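DNA mismatch repair protein MUTS (Thermus aquaticus, PDB 1EWQ) recognises mismatched and damaged DNA as a sensor with a weak ATPase activity, starting mismatch repair. Local coordinates at a contact of chain A with DNA. Sequence-based numbering; all coordinates share one arbitrary frame.

A contact of chain A with DNA. Residues 439, 453, 455, 472-473. With nucleotides of chain B.
Arg473 and Lys439 divide the phosphate of DG10 between them, one taking each non-bridging oxygen. In the Arg473 salt bridge, NH1 of the guanidinium lies 2.8 Å from OP2. The oxygen sits over the flat face of that group and the N-H points away from it, so the pairing is one of charge and not a directed hydrogen bond. Bends at chi2 (-86°) and chi3 (-145°) fold the arginine chain so that this face is presented to the phosphate. Lys439 reaches the other oxygen as a nearly straight chain that turns at its last torsion (chi4 63°), bringing the ammonium NZ to 3.4 Å from OP1, a salt bridge with a weak hydrogen bond. Were Arg473 replaced by an alanine, OP2 would probably lose the positive charge that faces it, leaving the weak lysine contact to OP1 as the remaining charged hold described here.

Closer to the 5' side of the same strand the contacts are mainly van der Waals. The methyl CG2 of Thr453 nestles where the two nucleotides join, 3.5 Å from both O3' of DA9 and OP1 of DG10, and also packs 3.6 Å from the sugar carbon C4' of DA9. Ring carbons CG and CD of Pro455 rest against the phosphate of DA9, with CD 3.4 Å from its ester oxygen O5'. Asp472 lies alongside the same deoxyribose, its CB 3.2 Å from C5'; the still shorter approach of its carboxylate to the sugar is doubtful as modelled.

The case illustrates reading of backbone rather than sequence: the contacts described meet phosphates and sugar, while both bases remain paired. Lys439, Thr453 and Arg473 belong to strands 439-443, 449-453 and 473-477, Asp472 immediately precedes the last of these, and Pro455 lies in the 3-10 helix 454-459. Together they form a DNA-facing patch of the MutS clamp domain, which is set in sequence between the long helices 406-432 and 482-511.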
ATOM      1  N   LYS A 439     -30.787 -36.379 -24.982  1.00 57.56           N
ATOM      2  CA  LYS A 439     -31.124 -35.152 -24.269  1.00 57.72           C
ATOM      3  C   LYS A 439     -31.712 -34.050 -25.139  1.00 57.49           C
ATOM      4  O   LYS A 439     -31.552 -34.037 -26.358  1.00 57.25           O
ATOM      5  CB  LYS A 439     -29.890 -34.582 -23.558  1.00 58.08           C
ATOM      6  CG  LYS A 439     -29.329 -35.451 -22.449  1.00 58.68           C
ATOM      7  CD  LYS A 439     -28.169 -34.754 -21.747  1.00 59.03           C
ATOM      8  CE  LYS A 439     -27.622 -35.616 -20.623  1.00 59.21           C
ATOM      9  NZ  LYS A 439     -27.061 -36.882 -21.168  1.00 59.20           N
ATOM     10  N   THR A 453     -25.055 -39.104 -27.793  1.00 49.93           N
ATOM     11  CA  THR A 453     -23.621 -39.297 -27.647  1.00 50.49           C
ATOM     12  C   THR A 453     -23.096 -40.230 -28.729  1.00 50.86           C
ATOM     13  O   THR A 453     -23.840 -41.022 -29.305  1.00 50.48           O
ATOM     14  CB  THR A 453     -23.249 -39.858 -26.252  1.00 50.47           C
ATOM     15  OG1 THR A 453     -23.988 -41.057 -25.995  1.00 50.91           O
ATOM     16  CG2 THR A 453     -23.555 -38.832 -25.170  1.00 50.46           C
ATOM     17  N   PRO A 455     -21.544 -43.025 -28.815  1.00 53.40           N
ATOM     18  CA  PRO A 455     -21.927 -44.438 -28.696  1.00 53.92           C
ATOM     19  C   PRO A 455     -23.298 -44.845 -29.252  1.00 54.55           C
ATOM     20  O   PRO A 455     -23.543 -46.034 -29.464  1.00 54.60           O
ATOM     21  CB  PRO A 455     -21.830 -44.695 -27.192  1.00 53.85           C
ATOM     22  CG  PRO A 455     -20.741 -43.759 -26.763  1.00 53.80           C
ATOM     23  CD  PRO A 455     -21.104 -42.499 -27.509  1.00 53.55           C
ATOM     24  N   ASP A 472     -17.818 -35.442 -28.897  1.00 53.21           N
ATOM     25  CA  ASP A 472     -18.350 -36.754 -28.563  1.00 53.58           C
ATOM     26  C   ASP A 472     -19.860 -36.885 -28.698  1.00 53.46           C
ATOM     27  O   ASP A 472     -20.447 -37.851 -28.210  1.00 53.40           O
ATOM     28  CB  ASP A 472     -17.939 -37.108 -27.135  1.00 54.45           C
ATOM     29  CG  ASP A 472     -18.283 -36.004 -26.142  1.00 55.18           C
ATOM     30  OD1 ASP A 472     -17.805 -34.866 -26.332  1.00 55.98           O
ATOM     31  OD2 ASP A 472     -19.028 -36.263 -25.173  1.00 55.79           O
ATOM     32  N   ARG A 473     -20.496 -35.911 -29.338  1.00 53.17           N
ATOM     33  CA  ARG A 473     -21.936 -35.975 -29.528  1.00 52.94           C
ATOM     34  C   ARG A 473     -22.408 -35.150 -30.709  1.00 52.45           C
ATOM     35  O   ARG A 473     -21.636 -34.415 -31.324  1.00 52.22           O
ATOM     36  CB  ARG A 473     -22.681 -35.531 -28.272  1.00 53.40           C
ATOM     37  CG  ARG A 473     -22.418 -34.108 -27.855  1.00 54.10           C
ATOM     38  CD  ARG A 473     -21.188 -34.014 -26.984  1.00 55.15           C
ATOM     39  NE  ARG A 473     -21.357 -32.976 -25.974  1.00 56.06           N
ATOM     40  CZ  ARG A 473     -22.344 -32.967 -25.084  1.00 56.50           C
ATOM     41  NH1 ARG A 473     -23.246 -33.941 -25.084  1.00 56.87           N
ATOM     42  NH2 ARG A 473     -22.438 -31.983 -24.199  1.00 56.84           N
TER
ATOM     43  P    DA B   9     -17.806 -40.929 -25.701  1.00 60.30           P
ATOM     44  OP1  DA B   9     -17.738 -41.846 -26.872  1.00 60.23           O
ATOM     45  OP2  DA B   9     -16.820 -39.821 -25.579  1.00 60.08           O
ATOM     46  O5'  DA B   9     -19.274 -40.320 -25.599  1.00 59.80           O
ATOM     47  C5'  DA B   9     -19.489 -39.033 -25.026  1.00 58.77           C
ATOM     48  C4'  DA B   9     -20.227 -39.147 -23.710  1.00 58.07           C
ATOM     49  O4'  DA B   9     -19.415 -39.894 -22.768  1.00 57.49           O
ATOM     50  C3'  DA B   9     -20.459 -37.779 -23.067  1.00 57.74           C
ATOM     51  O3'  DA B   9     -21.710 -37.725 -22.366  1.00 57.50           O
ATOM     52  C2'  DA B   9     -19.280 -37.628 -22.125  1.00 57.46           C
ATOM     53  C1'  DA B   9     -19.008 -39.058 -21.686  1.00 57.01           C
ATOM     54  N9   DA B   9     -17.589 -39.308 -21.430  1.00 56.34           N
ATOM     55  C8   DA B   9     -16.565 -39.375 -22.351  1.00 56.04           C
ATOM     56  N7   DA B   9     -15.390 -39.612 -21.819  1.00 55.62           N
ATOM     57  C5   DA B   9     -15.654 -39.712 -20.457  1.00 55.45           C
ATOM     58  C6   DA B   9     -14.826 -39.958 -19.346  1.00 55.04           C
ATOM     59  N6   DA B   9     -13.513 -40.183 -19.439  1.00 54.58           N
ATOM     60  N1   DA B   9     -15.403 -39.972 -18.122  1.00 54.65           N
ATOM     61  C2   DA B   9     -16.721 -39.766 -18.033  1.00 54.78           C
ATOM     62  N3   DA B   9     -17.606 -39.537 -19.002  1.00 55.23           N
ATOM     63  C4   DA B   9     -17.003 -39.520 -20.203  1.00 55.66           C
ATOM     64  P    DG B  10     -22.499 -36.323 -22.254  1.00 57.31           P
ATOM     65  OP1  DG B  10     -23.946 -36.596 -22.453  1.00 57.52           O
ATOM     66  OP2  DG B  10     -21.812 -35.330 -23.120  1.00 57.07           O
ATOM     67  O5'  DG B  10     -22.299 -35.893 -20.732  1.00 56.69           O
ATOM     68  C5'  DG B  10     -21.120 -36.267 -20.034  1.00 55.30           C
ATOM     69  C4'  DG B  10     -21.047 -35.569 -18.698  1.00 54.23           C
ATOM     70  O4'  DG B  10     -19.750 -35.862 -18.138  1.00 53.67           O
ATOM     71  C3'  DG B  10     -21.108 -34.050 -18.784  1.00 53.72           C
ATOM     72  O3'  DG B  10     -21.630 -33.540 -17.554  1.00 53.45           O
ATOM     73  C2'  DG B  10     -19.660 -33.659 -19.011  1.00 53.52           C
ATOM     74  C1'  DG B  10     -18.879 -34.747 -18.289  1.00 53.24           C
ATOM     75  N9   DG B  10     -17.704 -35.217 -19.016  1.00 52.61           N
ATOM     76  C8   DG B  10     -17.512 -35.232 -20.380  1.00 52.30           C
ATOM     77  N7   DG B  10     -16.364 -35.747 -20.727  1.00 51.94           N
ATOM     78  C5   DG B  10     -15.761 -36.087 -19.521  1.00 51.88           C
ATOM     79  C6   DG B  10     -14.501 -36.687 -19.256  1.00 51.74           C
ATOM     80  O6   DG B  10     -13.638 -37.060 -20.062  1.00 51.60           O
ATOM     81  N1   DG B  10     -14.290 -36.845 -17.888  1.00 51.41           N
ATOM     82  C2   DG B  10     -15.174 -36.475 -16.904  1.00 51.60           C
ATOM     83  N2   DG B  10     -14.797 -36.708 -15.635  1.00 51.50           N
ATOM     84  N3   DG B  10     -16.347 -35.916 -17.141  1.00 51.86           N
ATOM     85  C4   DG B  10     -16.573 -35.755 -18.458  1.00 51.96           C
TER